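Long-range contact in phosphatidylinositol-specific phospholipase C (Listeria monocytogenes, PDB 2PLC), which is a bacterial member of the phosphatidylinositol-specific phospholipase C family, with an X domain of the TIM-barrel type: residues Gln5-Leu10 and Pro97-Ile102. Sequence-based numbering, arbitrary orientation.
Sequences QWMSAL and PKETII
Glu99 reaches into the N-terminal turn at Met7 and Ser8 and binds two consecutive backbone N-H groups with its carboxylate, tying the chain's start to the entry of strand 101-107 in the TIM-barrel. Met7 N gives its hydrogen to the syn lone pair of Glu99 OE1 at 3.0 Å, with 151° at the hydrogen. The Met7 side chain runs from this grip toward Thr100. Its CB rests on the same Glu99 OE1 at 3.2 Å. CG lies over the centre of one face of the Trp6 ring, 3.5 Å above its plane. SD then passes Thr100, 3.4 Å from CG2, and takes a weak hydrogen bond from the backbone N of Thr100. The bend at chi3 (116°) places CE, which packs against the same methyl CG2. Glu99 OE1 also forms a salt bridge with Arg59, so this oxygen is held by a backbone N-H and a guanidinium together, which would be expected to favour the charged carboxylate. Arg149 adds a further tie, bonding to the carbonyls of both Met7 and Lys98. At the outer side, Ser8 CB presses on Lys98 CB, while Ser8 N meets Glu99 OE2 at 2.9 Å on the syn side, 28° out of the carboxylate plane.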
loop_
_atom_site.group_PDB
_atom_site.type_symbol
_atom_site.label_atom_id
_atom_site.label_comp_id
_atom_site.label_asym_id
_atom_site.label_seq_id
_atom_site.Cartn_x
_atom_site.Cartn_y
_atom_site.Cartn_z
ATOM N N GLN A 5 -13.329 10.289 -2.175
ATOM C CA GLN A 5 -12.522 11.509 -2.168
ATOM C C GLN A 5 -12.234 12.000 -0.755
ATOM O O GLN A 5 -12.275 13.200 -0.496
ATOM C CB GLN A 5 -13.234 12.621 -2.946
ATOM C CG GLN A 5 -13.544 12.277 -4.395
ATOM C CD GLN A 5 -14.081 13.455 -5.178
ATOM O OE1 GLN A 5 -14.723 14.348 -4.623
ATOM N NE2 GLN A 5 -13.813 13.468 -6.482
ATOM N N TRP A 6 -11.907 11.081 0.150
ATOM C CA TRP A 6 -11.638 11.453 1.538
ATOM C C TRP A 6 -10.399 12.314 1.767
ATOM O O TRP A 6 -10.421 13.199 2.621
ATOM C CB TRP A 6 -11.612 10.221 2.452
ATOM C CG TRP A 6 -10.453 9.262 2.245
ATOM C CD1 TRP A 6 -10.393 8.219 1.358
ATOM C CD2 TRP A 6 -9.238 9.202 3.012
ATOM N NE1 TRP A 6 -9.226 7.508 1.536
ATOM C CE2 TRP A 6 -8.500 8.087 2.543
ATOM C CE3 TRP A 6 -8.707 9.975 4.054
ATOM C CZ2 TRP A 6 -7.260 7.731 3.081
ATOM C CZ3 TRP A 6 -7.475 9.620 4.589
ATOM C CH2 TRP A 6 -6.764 8.505 4.101
ATOM N N MET A 7 -9.336 12.083 0.999
ATOM C CA MET A 7 -8.102 12.858 1.160
ATOM C C MET A 7 -8.214 14.308 0.694
ATOM O O MET A 7 -7.469 15.170 1.157
ATOM C CB MET A 7 -6.928 12.183 0.442
ATOM C CG MET A 7 -6.593 10.799 0.967
ATOM S SD MET A 7 -5.133 10.132 0.193
ATOM C CE MET A 7 -4.032 10.016 1.567
ATOM N N SER A 8 -9.137 14.572 -0.224
ATOM C CA SER A 8 -9.337 15.920 -0.746
ATOM C C SER A 8 -9.817 16.867 0.350
ATOM O O SER A 8 -9.591 18.074 0.279
ATOM C CB SER A 8 -10.357 15.901 -1.884
ATOM O OG SER A 8 -11.639 15.545 -1.408
ATOM N N ALA A 9 -10.475 16.307 1.362
ATOM C CA ALA A 9 -11.001 17.080 2.483
ATOM C C ALA A 9 -9.967 17.349 3.585
ATOM O O ALA A 9 -10.298 17.904 4.636
ATOM C CB ALA A 9 -12.224 16.383 3.062
ATOM N N LEU A 10 -8.720 16.956 3.342
ATOM C CA LEU A 10 -7.647 17.162 4.308
ATOM C C LEU A 10 -6.833 18.387 3.911
ATOM O O LEU A 10 -6.822 18.781 2.745
ATOM C CB LEU A 10 -6.740 15.926 4.378
ATOM C CG LEU A 10 -7.289 14.638 5.002
ATOM C CD1 LEU A 10 -6.274 13.519 4.843
ATOM C CD2 LEU A 10 -7.620 14.859 6.470
ATOM N N PRO A 97 -8.850 14.050 -8.591
ATOM C CA PRO A 97 -7.552 14.733 -8.599
ATOM C C PRO A 97 -6.899 15.214 -7.300
ATOM O O PRO A 97 -5.763 15.686 -7.332
ATOM C CB PRO A 97 -7.792 15.883 -9.571
ATOM C CG PRO A 97 -9.204 16.239 -9.290
ATOM C CD PRO A 97 -9.872 14.893 -9.240
ATOM N N LYS A 98 -7.591 15.115 -6.168
ATOM C CA LYS A 98 -6.994 15.558 -4.909
ATOM C C LYS A 98 -6.472 14.403 -4.059
ATOM O O LYS A 98 -5.800 14.623 -3.053
ATOM C CB LYS A 98 -7.979 16.412 -4.103
ATOM C CG LYS A 98 -8.267 17.791 -4.697
ATOM C CD LYS A 98 -7.023 18.667 -4.710
ATOM C CE LYS A 98 -7.314 20.040 -5.295
ATOM N NZ LYS A 98 -6.095 20.896 -5.321
ATOM N N GLU A 99 -6.772 13.176 -4.481
ATOM C CA GLU A 99 -6.335 11.980 -3.768
ATOM C C GLU A 99 -4.899 11.636 -4.130
ATOM O O GLU A 99 -4.373 12.110 -5.132
ATOM C CB GLU A 99 -7.230 10.789 -4.119
ATOM C CG GLU A 99 -8.712 11.017 -3.907
ATOM C CD GLU A 99 -9.049 11.419 -2.491
ATOM O OE1 GLU A 99 -8.852 10.602 -1.573
ATOM O OE2 GLU A 99 -9.527 12.550 -2.298
ATOM N N THR A 100 -4.261 10.833 -3.284
ATOM C CA THR A 100 -2.890 10.393 -3.512
ATOM C C THR A 100 -2.813 8.904 -3.210
ATOM O O THR A 100 -3.481 8.403 -2.305
ATOM C CB THR A 100 -1.851 11.164 -2.649
ATOM O OG1 THR A 100 -0.574 10.511 -2.735
ATOM C CG2 THR A 100 -2.280 11.231 -1.202
ATOM N N ILE A 101 -2.016 8.192 -3.993
ATOM C CA ILE A 101 -1.878 6.759 -3.814
ATOM C C ILE A 101 -0.434 6.374 -3.577
ATOM O O ILE A 101 0.476 6.876 -4.235
ATOM C CB ILE A 101 -2.464 5.996 -5.029
ATOM C CG1 ILE A 101 -3.970 6.251 -5.097
ATOM C CG2 ILE A 101 -2.172 4.501 -4.936
ATOM C CD1 ILE A 101 -4.644 5.664 -6.290
ATOM N N ILE A 102 -0.232 5.551 -2.557
ATOM C CA ILE A 102 1.092 5.064 -2.215
ATOM C C ILE A 102 1.124 3.664 -2.804
ATOM O O ILE A 102 0.249 2.851 -2.524
ATOM C CB ILE A 102 1.291 5.019 -0.698
ATOM C CG1 ILE A 102 1.010 6.404 -0.107
ATOM C CG2 ILE A 102 2.713 4.561 -0.371
ATOM C CD1 ILE A 102 0.948 6.428 1.392
#